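Local coordinates for protein LRA-12 (Uncultured bacterium, PDB 5AEB) that hydrolyses beta-lactam antibiotics, carbapenems among them, as a class B3 metallo-beta-lactamase with two zinc ions, at residues W223-H227 with A228-S232; T82-A85 with H86-L90; E256-D259 with K260-K263; V52-L56 with A57-L61. All blocks are in the same frame, centred on the assembly; numbering follows the deposited sequence.

Contact 1 of 4, residues W223-H227 with A228-S232. With ZN (zinc ion), chain C.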
loop_
_atom_site.group_PDB
_atom_site.type_symbol
_atom_site.label_atom_id
_atom_site.label_comp_id
_atom_site.label_asym_id
_atom_site.label_seq_id
_atom_site.Cartn_x
_atom_site.Cartn_y
_atom_site.Cartn_z
ATOM N N TRP A 223 1.184 -8.288 -9.830
ATOM C CA TRP A 223 1.617 -7.660 -8.606
ATOM C C TRP A 223 1.696 -6.179 -8.824
ATOM O O TRP A 223 2.091 -5.692 -9.920
ATOM C CB TRP A 223 2.946 -8.205 -8.112
ATOM C CG TRP A 223 4.155 -7.860 -8.956
ATOM C CD1 TRP A 223 4.496 -8.393 -10.192
ATOM C CD2 TRP A 223 5.237 -6.905 -8.641
ATOM N NE1 TRP A 223 5.653 -7.843 -10.653
ATOM C CE2 TRP A 223 6.155 -6.947 -9.771
ATOM C CE3 TRP A 223 5.519 -6.053 -7.570
ATOM C CZ2 TRP A 223 7.307 -6.155 -9.827
ATOM C CZ3 TRP A 223 6.683 -5.274 -7.626
ATOM C CH2 TRP A 223 7.561 -5.332 -8.730
ATOM N N VAL A 224 1.298 -5.453 -7.806
ATOM C CA VAL A 224 1.521 -4.021 -7.787
ATOM C C VAL A 224 2.165 -3.692 -6.448
ATOM O O VAL A 224 2.258 -4.566 -5.567
ATOM C CB VAL A 224 0.208 -3.228 -7.985
ATOM C CG1 VAL A 224 -0.400 -3.517 -9.358
ATOM C CG2 VAL A 224 -0.765 -3.590 -6.872
ATOM N N ALA A 225 2.595 -2.445 -6.265
ATOM C CA ALA A 225 3.331 -2.109 -5.046
ATOM C C ALA A 225 2.904 -0.759 -4.476
ATOM O O ALA A 225 2.034 -0.096 -5.040
ATOM C CB ALA A 225 4.843 -2.188 -5.290
ATOM N N SER A 226 3.485 -0.375 -3.344
ATOM C CA SER A 226 3.139 0.871 -2.687
ATOM C C SER A 226 3.652 2.119 -3.441
ATOM O O SER A 226 3.069 3.185 -3.336
ATOM C CB SER A 226 3.657 0.855 -1.255
ATOM O OG SER A 226 2.837 -0.034 -0.461
ATOM N N HIS A 227 4.732 1.966 -4.196
ATOM C CA HIS A 227 5.247 3.049 -5.057
ATOM C C HIS A 227 5.206 2.602 -6.495
ATOM O O HIS A 227 5.584 1.467 -6.790
ATOM C CB HIS A 227 6.683 3.435 -4.661
ATOM C CG HIS A 227 6.772 4.191 -3.353
ATOM N ND1 HIS A 227 6.916 5.536 -3.292
ATOM C CD2 HIS A 227 6.754 3.740 -2.038
ATOM C CE1 HIS A 227 6.914 5.923 -1.985
ATOM N NE2 HIS A 227 6.841 4.824 -1.226
ATOM N N ALA A 228 4.800 3.491 -7.412
ATOM C CA ALA A 228 4.712 3.126 -8.820
ATOM C C ALA A 228 6.068 2.615 -9.317
ATOM O O ALA A 228 6.137 1.610 -10.027
ATOM C CB ALA A 228 4.213 4.278 -9.668
ATOM N N SER A 229 7.141 3.276 -8.898
ATOM C CA SER A 229 8.452 2.929 -9.384
ATOM C C SER A 229 8.809 1.495 -8.995
ATOM O O SER A 229 9.508 0.836 -9.748
ATOM C CB SER A 229 9.518 3.924 -8.906
ATOM O OG SER A 229 9.580 3.939 -7.486
ATOM N N GLN A 230 8.307 1.005 -7.846
ATOM C CA GLN A 230 8.709 -0.333 -7.389
ATOM C C GLN A 230 8.211 -1.487 -8.247
ATOM O O GLN A 230 8.804 -2.537 -8.228
ATOM C CB GLN A 230 8.365 -0.581 -5.925
ATOM C CG GLN A 230 8.999 0.418 -4.984
ATOM C CD GLN A 230 8.382 0.374 -3.587
ATOM O OE1 GLN A 230 7.141 0.181 -3.404
ATOM N NE2 GLN A 230 9.220 0.550 -2.600
ATOM N N PHE A 231 7.136 -1.292 -8.997
ATOM C CA PHE A 231 6.755 -2.260 -10.030
ATOM C C PHE A 231 6.866 -1.717 -11.440
ATOM O O PHE A 231 6.205 -2.232 -12.338
ATOM C CB PHE A 231 5.349 -2.865 -9.803
ATOM C CG PHE A 231 4.203 -1.873 -9.800
ATOM C CD1 PHE A 231 4.043 -0.953 -8.775
ATOM C CD2 PHE A 231 3.214 -1.949 -10.765
ATOM C CE1 PHE A 231 2.945 -0.097 -8.747
ATOM C CE2 PHE A 231 2.126 -1.088 -10.766
ATOM C CZ PHE A 231 1.982 -0.162 -9.746
ATOM N N SER A 232 7.680 -0.688 -11.621
ATOM C CA SER A 232 7.886 -0.055 -12.948
ATOM C C SER A 232 6.564 0.281 -13.633
ATOM O O SER A 232 6.392 -0.024 -14.811
ATOM C CB SER A 232 8.647 -0.992 -13.876
ATOM O OG SER A 232 9.951 -1.193 -13.415
HETATM ZN ZN ZN C . 6.542 4.634 0.773
HETATM O O HOH W 1 6.078 -1.379 -1.512
HETATM O O HOH W 2 7.664 3.119 0.846
HETATM O O HOH W 3 7.211 4.533 2.578
#
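F231 turns one ring face to the V224 backbone. V224 CA sits over its centre, 3.9 Å from the F231 ring centroid, as a CH-pi contact. H227 O lies at the F231 ring edge. The W223 indole has F231 CB over one face, 3.6 Å from the centroid of the W223 six-membered ring. Q230 O stands at the indole edge, 3.1 Å from W223 CH2. The H227 imidazole has Q230 OE1 at its edge, near its plane.

Here the end of strand 222-225, the outer strand of the five-stranded sheet in the metallo-beta-lactamase fold, runs into a turn. The turn delivers one ligand of the di-zinc site. F231 CG lies between its own backbone N and carbonyl carbon (chi1 61°), which turns the ring back against the strand. The W223 and F231 side chains pass one another heading opposite ways. W223 NE1 is bonded outside the turn, to D250 O.

H227 and Q230 are tied twice. Q230 N donates to H227 O at 3.0 Å. H227 N donates to Q230 OE1 at 3.1 Å, from 45° above the amide plane. Water 1 also donates to Q230 OE1, at 2.7 Å, so this one oxygen takes two donors. The Q230 amide and the H227 ring are 76° apart. D88, H89 and waters 2 and 3 complete the metal shell. H227 ND1 bonds to D37 OD2, which should fix the rotation of the ring, while H227 NE2 binds the zinc ion of chain C at 2.0 Å.

Contact 2 of 4, residues T82-A85 with H86-L90. With ZN (zinc ion), chain D; ZN (zinc ion), chain C.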
loop_
_atom_site.group_PDB
_atom_site.type_symbol
_atom_site.label_atom_id
_atom_site.label_comp_id
_atom_site.label_asym_id
_atom_site.label_seq_id
_atom_site.Cartn_x
_atom_site.Cartn_y
_atom_site.Cartn_z
ATOM N N THR A 82 -4.399 0.057 4.275
ATOM C CA THR A 82 -3.067 0.524 3.936
ATOM C C THR A 82 -2.075 -0.623 3.966
ATOM O O THR A 82 -2.244 -1.563 4.731
ATOM C CB THR A 82 -2.560 1.686 4.849
ATOM O OG1 THR A 82 -1.261 2.161 4.401
ATOM C CG2 THR A 82 -2.428 1.225 6.327
ATOM N N THR A 83 -1.031 -0.533 3.148
ATOM C CA THR A 83 0.043 -1.524 3.186
ATOM C C THR A 83 1.146 -1.218 4.222
ATOM O O THR A 83 2.070 -2.039 4.419
ATOM C CB THR A 83 0.673 -1.632 1.803
ATOM O OG1 THR A 83 1.044 -0.311 1.372
ATOM C CG2 THR A 83 -0.373 -2.228 0.809
ATOM N N GLN A 84 1.048 -0.073 4.904
ATOM C CA GLN A 84 2.244 0.526 5.451
ATOM C C GLN A 84 1.900 1.792 6.224
ATOM O O GLN A 84 1.434 2.754 5.605
ATOM C CB GLN A 84 3.067 1.018 4.213
ATOM C CG GLN A 84 4.498 0.753 4.280
ATOM C CD GLN A 84 5.261 1.610 3.323
ATOM O OE1 GLN A 84 5.752 2.697 3.719
ATOM N NE2 GLN A 84 5.413 1.123 2.046
ATOM N N ALA A 85 2.258 1.881 7.505
ATOM C CA ALA A 85 1.948 3.120 8.232
ATOM C C ALA A 85 3.055 4.185 8.162
ATOM O O ALA A 85 3.740 4.466 9.153
ATOM C CB ALA A 85 1.562 2.825 9.678
ATOM N N HIS A 86 3.255 4.744 6.972
ATOM C CA HIS A 86 4.169 5.851 6.775
ATOM C C HIS A 86 3.398 6.961 6.156
ATOM O O HIS A 86 2.444 6.713 5.439
ATOM C CB HIS A 86 5.324 5.492 5.839
ATOM C CG HIS A 86 6.471 4.773 6.508
ATOM N ND1 HIS A 86 7.367 4.031 5.811
ATOM C CD2 HIS A 86 6.850 4.694 7.848
ATOM C CE1 HIS A 86 8.256 3.496 6.678
ATOM N NE2 HIS A 86 7.950 3.926 7.917
ATOM N N TYR A 87 3.870 8.187 6.379
ATOM C CA TYR A 87 3.159 9.395 5.952
ATOM C C TYR A 87 2.934 9.487 4.451
ATOM O O TYR A 87 1.983 10.138 4.029
ATOM C CB TYR A 87 3.867 10.670 6.447
ATOM C CG TYR A 87 5.139 11.011 5.700
ATOM C CD1 TYR A 87 6.361 10.433 6.058
ATOM C CD2 TYR A 87 5.120 11.887 4.610
ATOM C CE1 TYR A 87 7.534 10.734 5.369
ATOM C CE2 TYR A 87 6.283 12.201 3.914
ATOM C CZ TYR A 87 7.487 11.632 4.292
ATOM O OH TYR A 87 8.652 11.945 3.582
ATOM N N ASP A 88 3.807 8.860 3.663
ATOM C CA ASP A 88 3.649 8.834 2.200
ATOM C C ASP A 88 2.497 7.901 1.721
ATOM O O ASP A 88 2.098 7.963 0.565
ATOM C CB ASP A 88 4.999 8.564 1.429
ATOM C CG ASP A 88 5.703 7.271 1.845
ATOM O OD1 ASP A 88 5.701 6.950 3.086
ATOM O OD2 ASP A 88 6.266 6.564 0.939
ATOM N N HIS A 89 1.946 7.090 2.629
ATOM C CA HIS A 89 0.799 6.228 2.312
ATOM C C HIS A 89 -0.396 6.406 3.197
ATOM O O HIS A 89 -1.434 5.766 2.956
ATOM C CB HIS A 89 1.231 4.771 2.288
ATOM C CG HIS A 89 2.528 4.560 1.547
ATOM N ND1 HIS A 89 2.584 4.492 0.220
ATOM C CD2 HIS A 89 3.842 4.469 2.010
ATOM C CE1 HIS A 89 3.873 4.330 -0.163
ATOM N NE2 HIS A 89 4.640 4.331 0.938
ATOM N N LEU A 90 -0.269 7.280 4.212
ATOM C CA LEU A 90 -1.374 7.570 5.155
ATOM C C LEU A 90 -1.625 9.059 5.348
ATOM O O LEU A 90 -2.481 9.452 6.149
ATOM C CB LEU A 90 -1.074 6.966 6.528
ATOM C CG LEU A 90 -1.181 5.461 6.755
ATOM C CD1 LEU A 90 -0.958 5.161 8.225
ATOM C CD2 LEU A 90 -2.551 4.971 6.357
HETATM ZN ZN ZN D . 7.413 3.348 4.018
HETATM ZN ZN ZN C . 6.542 4.634 0.773
HETATM O O HOH W 2 7.664 3.119 0.846
HETATM O O HOH W 3 7.211 4.533 2.578
#
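Q84 and H86 meet on one zinc ion, and this is the tight part of the contact. Q84 OE1 binds the zinc of chain D at 1.8 Å, and H86 ND1 binds the same ion at 1.9 Å. The two ligand atoms, Q84 OE1 and H86 ND1, are 3.0 Å apart, with the amide and ring planes 85° apart. Q84 runs extended beyond CG (chi2 -162°), which carries its oxygen to the metal. Its OE1 also lies 3.1 Å from H89 CD2.

Residues 84-89 are the H-x-H-x-D-H zinc-binding motif of the metallo-beta-lactamases, here with glutamine in place of the first histidine. H161 adds a third side chain to the chain D zinc. D88 OD2 (2.0 Å) and H89 NE2 (1.9 Å) bind the zinc of chain C, with H227 as its third side chain. A85 centres an inverse gamma turn, whose bond from H86 N to Q84 O is weak.

Behind the metals the packing is apolar and less close. L90 CD2 rests 3.6 Å from T82 CB, and L90 CD1 lies beside A85. On the metal side two bound waters fill the remaining coordination positions. Water 3 bridges both zinc ions. Water 2 binds the chain C zinc and accepts from Q84 NE2 at 3.2 Å.

Contact 3 of 4, residues E256-D259 with K260-K263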
loop_
_atom_site.group_PDB
_atom_site.type_symbol
_atom_site.label_atom_id
_atom_site.label_comp_id
_atom_site.label_asym_id
_atom_site.label_seq_id
_atom_site.Cartn_x
_atom_site.Cartn_y
_atom_site.Cartn_z
ATOM N N GLU A 256 13.247 -10.119 -9.399
ATOM C CA GLU A 256 14.445 -9.256 -9.460
ATOM C C GLU A 256 14.430 -8.294 -8.265
ATOM O O GLU A 256 15.454 -8.065 -7.614
ATOM C CB GLU A 256 14.520 -8.427 -10.758
ATOM C CG GLU A 256 15.198 -9.101 -11.938
ATOM C CD GLU A 256 14.949 -8.391 -13.280
ATOM O OE1 GLU A 256 14.399 -7.264 -13.298
ATOM O OE2 GLU A 256 15.279 -8.973 -14.333
ATOM N N SER A 257 13.251 -7.753 -7.978
ATOM C CA SER A 257 13.093 -6.807 -6.916
ATOM C C SER A 257 13.367 -7.472 -5.545
ATOM O O SER A 257 14.070 -6.900 -4.697
ATOM C CB SER A 257 11.702 -6.187 -7.001
ATOM O OG SER A 257 11.473 -5.350 -5.914
ATOM N N LEU A 258 12.859 -8.684 -5.333
ATOM C CA LEU A 258 13.087 -9.337 -4.049
ATOM C C LEU A 258 14.557 -9.771 -3.859
ATOM O O LEU A 258 15.063 -9.796 -2.731
ATOM C CB LEU A 258 12.143 -10.519 -3.836
ATOM C CG LEU A 258 10.660 -10.212 -3.601
ATOM C CD1 LEU A 258 9.896 -11.517 -3.495
ATOM C CD2 LEU A 258 10.413 -9.335 -2.375
ATOM N N ASP A 259 15.209 -10.154 -4.962
ATOM C CA ASP A 259 16.630 -10.451 -4.983
ATOM C C ASP A 259 17.410 -9.245 -4.452
ATOM O O ASP A 259 18.157 -9.375 -3.490
ATOM C CB ASP A 259 17.057 -10.754 -6.420
ATOM C CG ASP A 259 18.298 -11.590 -6.496
ATOM O OD1 ASP A 259 18.924 -11.882 -5.454
ATOM O OD2 ASP A 259 18.659 -11.975 -7.623
ATOM N N LYS A 260 17.212 -8.082 -5.083
ATOM C CA LYS A 260 17.812 -6.816 -4.646
ATOM C C LYS A 260 17.524 -6.515 -3.171
ATOM O O LYS A 260 18.418 -6.158 -2.414
ATOM C CB LYS A 260 17.310 -5.681 -5.502
ATOM C CG LYS A 260 18.067 -5.567 -6.817
ATOM C CD LYS A 260 17.176 -5.140 -7.980
ATOM C CE LYS A 260 16.698 -3.689 -7.840
ATOM N NZ LYS A 260 15.362 -3.449 -8.460
ATOM N N LEU A 261 16.284 -6.714 -2.749
ATOM C CA LEU A 261 15.943 -6.408 -1.385
ATOM C C LEU A 261 16.557 -7.432 -0.407
ATOM O O LEU A 261 16.857 -7.098 0.738
ATOM C CB LEU A 261 14.428 -6.272 -1.225
ATOM C CG LEU A 261 13.742 -5.183 -2.067
ATOM C CD1 LEU A 261 12.252 -5.358 -1.929
ATOM C CD2 LEU A 261 14.159 -3.757 -1.699
ATOM N N GLN A 262 16.741 -8.658 -0.876
ATOM C CA GLN A 262 17.435 -9.708 -0.127
ATOM C C GLN A 262 18.906 -9.323 0.143
ATOM O O GLN A 262 19.357 -9.394 1.288
ATOM C CB GLN A 262 17.332 -11.035 -0.873
ATOM C CG GLN A 262 18.264 -12.139 -0.390
ATOM C CD GLN A 262 17.850 -12.683 0.964
ATOM O OE1 GLN A 262 16.661 -12.858 1.243
ATOM N NE2 GLN A 262 18.831 -12.928 1.823
ATOM N N LYS A 263 19.627 -8.899 -0.906
ATOM C CA LYS A 263 21.012 -8.404 -0.783
ATOM C C LYS A 263 21.103 -7.216 0.185
ATOM O O LYS A 263 22.078 -7.079 0.938
ATOM C CB LYS A 263 21.572 -7.993 -2.143
ATOM C CG LYS A 263 21.573 -9.098 -3.201
ATOM C CD LYS A 263 22.102 -10.416 -2.637
ATOM C CE LYS A 263 21.507 -11.628 -3.328
ATOM N NZ LYS A 263 21.877 -11.672 -4.771
#
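D259 and K263 sit one helical turn apart, and their side chains cross obliquely. They form an i to i+4 salt bridge on helix 251-267, with K263 NZ 3.0 Å from D259 OD1. The ammonium meets the oxygen from above the carboxylate plane, 35° out of it. The K263 chain bends at chi2 (-46°) and at chi4 (63°), which folds its end back over the turn. K263 CE also lies 3.4 Å from D259 OD1.

K260 folds back alongside E256, one turn earlier, with K260 CD 3.4 Å from E256 O. The charged ends of K260 and E256 do not meet. E256 OE2 instead makes a salt bridge to K252, and Q262 NE2 bonds to E266.

L258 and L261 are the apolar side chains that face the rest of the protein. L258 CD2 and L261 CD1 are loosely spaced, at 4.4 Å. L258 packs on M215 and K216 of helix 204-216, while L261 reaches the loop at P187 and T188. L261 CG also lies over the backbone, 3.2 Å from S257 O. The regular i to i+4 backbone bonds run through the whole segment. The one from K263 N to D259 O is 3.0 Å long and nearly along the C=O axis.

Contact 4 of 4, residues V52-L56 with A57-L61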
loop_
_atom_site.group_PDB
_atom_site.type_symbol
_atom_site.label_atom_id
_atom_site.label_comp_id
_atom_site.label_asym_id
_atom_site.label_seq_id
_atom_site.Cartn_x
_atom_site.Cartn_y
_atom_site.Cartn_z
ATOM N N VAL A 52 -7.148 1.559 -1.053
ATOM C CA VAL A 52 -5.901 1.084 -0.419
ATOM C C VAL A 52 -4.880 2.203 -0.554
ATOM O O VAL A 52 -4.574 2.624 -1.688
ATOM C CB VAL A 52 -5.352 -0.194 -1.096
ATOM C CG1 VAL A 52 -4.081 -0.676 -0.398
ATOM C CG2 VAL A 52 -6.402 -1.316 -1.153
ATOM N N ASN A 53 -4.413 2.729 0.584
ATOM C CA ASN A 53 -3.481 3.862 0.649
ATOM C C ASN A 53 -4.021 5.216 0.270
ATOM O O ASN A 53 -4.967 5.320 -0.488
ATOM C CB ASN A 53 -2.184 3.598 -0.154
ATOM C CG ASN A 53 -1.425 2.378 0.347
ATOM O OD1 ASN A 53 -1.542 1.980 1.538
ATOM N ND2 ASN A 53 -0.645 1.775 -0.528
ATOM N N THR A 54 -3.392 6.258 0.795
ATOM C CA THR A 54 -3.490 7.613 0.217
ATOM C C THR A 54 -2.064 8.064 -0.178
ATOM O O THR A 54 -1.127 7.268 -0.166
ATOM C CB THR A 54 -4.091 8.636 1.219
ATOM O OG1 THR A 54 -3.130 8.911 2.252
ATOM C CG2 THR A 54 -5.338 8.091 1.850
ATOM N N GLY A 55 -1.913 9.316 -0.594
ATOM C CA GLY A 55 -0.577 9.879 -0.797
ATOM C C GLY A 55 -0.252 10.726 0.420
ATOM O O GLY A 55 -0.610 10.344 1.545
ATOM N N LEU A 56 0.407 11.871 0.193
ATOM C CA LEU A 56 0.711 12.823 1.272
ATOM C C LEU A 56 -0.549 13.544 1.765
ATOM O O LEU A 56 -1.621 13.362 1.205
ATOM C CB LEU A 56 1.746 13.854 0.794
ATOM C CG LEU A 56 3.003 13.243 0.173
ATOM C CD1 LEU A 56 3.722 14.226 -0.757
ATOM C CD2 LEU A 56 3.922 12.718 1.272
ATOM N N ALA A 57 -0.402 14.402 2.780
ATOM C CA ALA A 57 -1.542 15.168 3.304
ATOM C C ALA A 57 -2.427 15.835 2.221
ATOM O O ALA A 57 -3.657 15.685 2.274
ATOM C CB ALA A 57 -1.104 16.164 4.379
ATOM N N ALA A 58 -1.818 16.482 1.221
ATOM C CA ALA A 58 -2.562 17.226 0.158
ATOM C C ALA A 58 -3.206 16.346 -0.930
ATOM O O ALA A 58 -3.969 16.843 -1.773
ATOM C CB ALA A 58 -1.661 18.287 -0.489
ATOM N N SER A 59 -2.915 15.041 -0.906
ATOM C CA SER A 59 -3.406 14.098 -1.923
ATOM C C SER A 59 -4.931 13.817 -1.887
ATOM O O SER A 59 -5.487 13.246 -2.839
ATOM C CB SER A 59 -2.636 12.772 -1.820
ATOM O OG SER A 59 -2.990 12.079 -0.618
ATOM N N ALA A 60 -5.608 14.188 -0.803
ATOM C CA ALA A 60 -7.034 13.913 -0.717
ATOM C C ALA A 60 -7.855 14.455 -1.903
ATOM O O ALA A 60 -8.746 13.752 -2.412
ATOM C CB ALA A 60 -7.602 14.377 0.604
ATOM N N LEU A 61 -7.542 15.669 -2.364
ATOM C CA LEU A 61 -8.201 16.233 -3.568
ATOM C C LEU A 61 -8.069 15.339 -4.819
ATOM O O LEU A 61 -9.071 15.019 -5.464
ATOM C CB LEU A 61 -7.702 17.650 -3.864
ATOM C CG LEU A 61 -8.169 18.380 -5.148
ATOM C CD1 LEU A 61 -9.706 18.420 -5.277
ATOM C CD2 LEU A 61 -7.556 19.788 -5.199
#
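S59 grips L56 O with two groups. S59 OG donates to L56 O at 2.6 Å, in the plane of the carbonyl. S59 N donates to the same oxygen at 3.0 Å, but from 51° above that plane. A weak bond comes back from G55 N to S59 OG at 3.0 Å. The S59 hydroxyl stands between its own backbone N and carbonyl carbon (chi1 70°), which points it back at the loop. G55 lets the turn close tightly: S59 CB is 3.7 Å from G55 CA.

This is the tight connection from strand 48-52 into helix 60-69, a beta-alpha step of the metallo-beta-lactamase fold. T54 OG1 donates to G55 O at 3.0 Å and accepts from A92 N.

Further out, the loop is tied to its neighbours. The L56 side chain leads away from S59 to pack on Y87, L38 and E9, close to the zinc ligand D88. N53 OD1 is hydrogen-bonded to T82 OG1 and T83 N, and the backbone of T54 bonds to that of H89, a zinc ligand.

How the contacts relate
Chain order is contact 4, 2, 1, 3. Contacts 4 and 2 follow neighbouring parallel strands of the seven-stranded sheet, 48-52 and 77-81, with centres about 10 Å apart. Contact 1 takes in the end of the edge strand 222-225 of the five-stranded sheet, about 14 Å between centres from contact 2. Contacts 1 and 2 supply the chain C zinc with its three side-chain ligands, joining the two halves of the fold. S226 OG and T83 OG1, 2.6 Å apart, probably form a second tie. Contact 3, on surface helix 251-267 about 22 Å between centres from contact 2, carries no metal ligand. It stands on the opposite side of the chain's centre from contact 4.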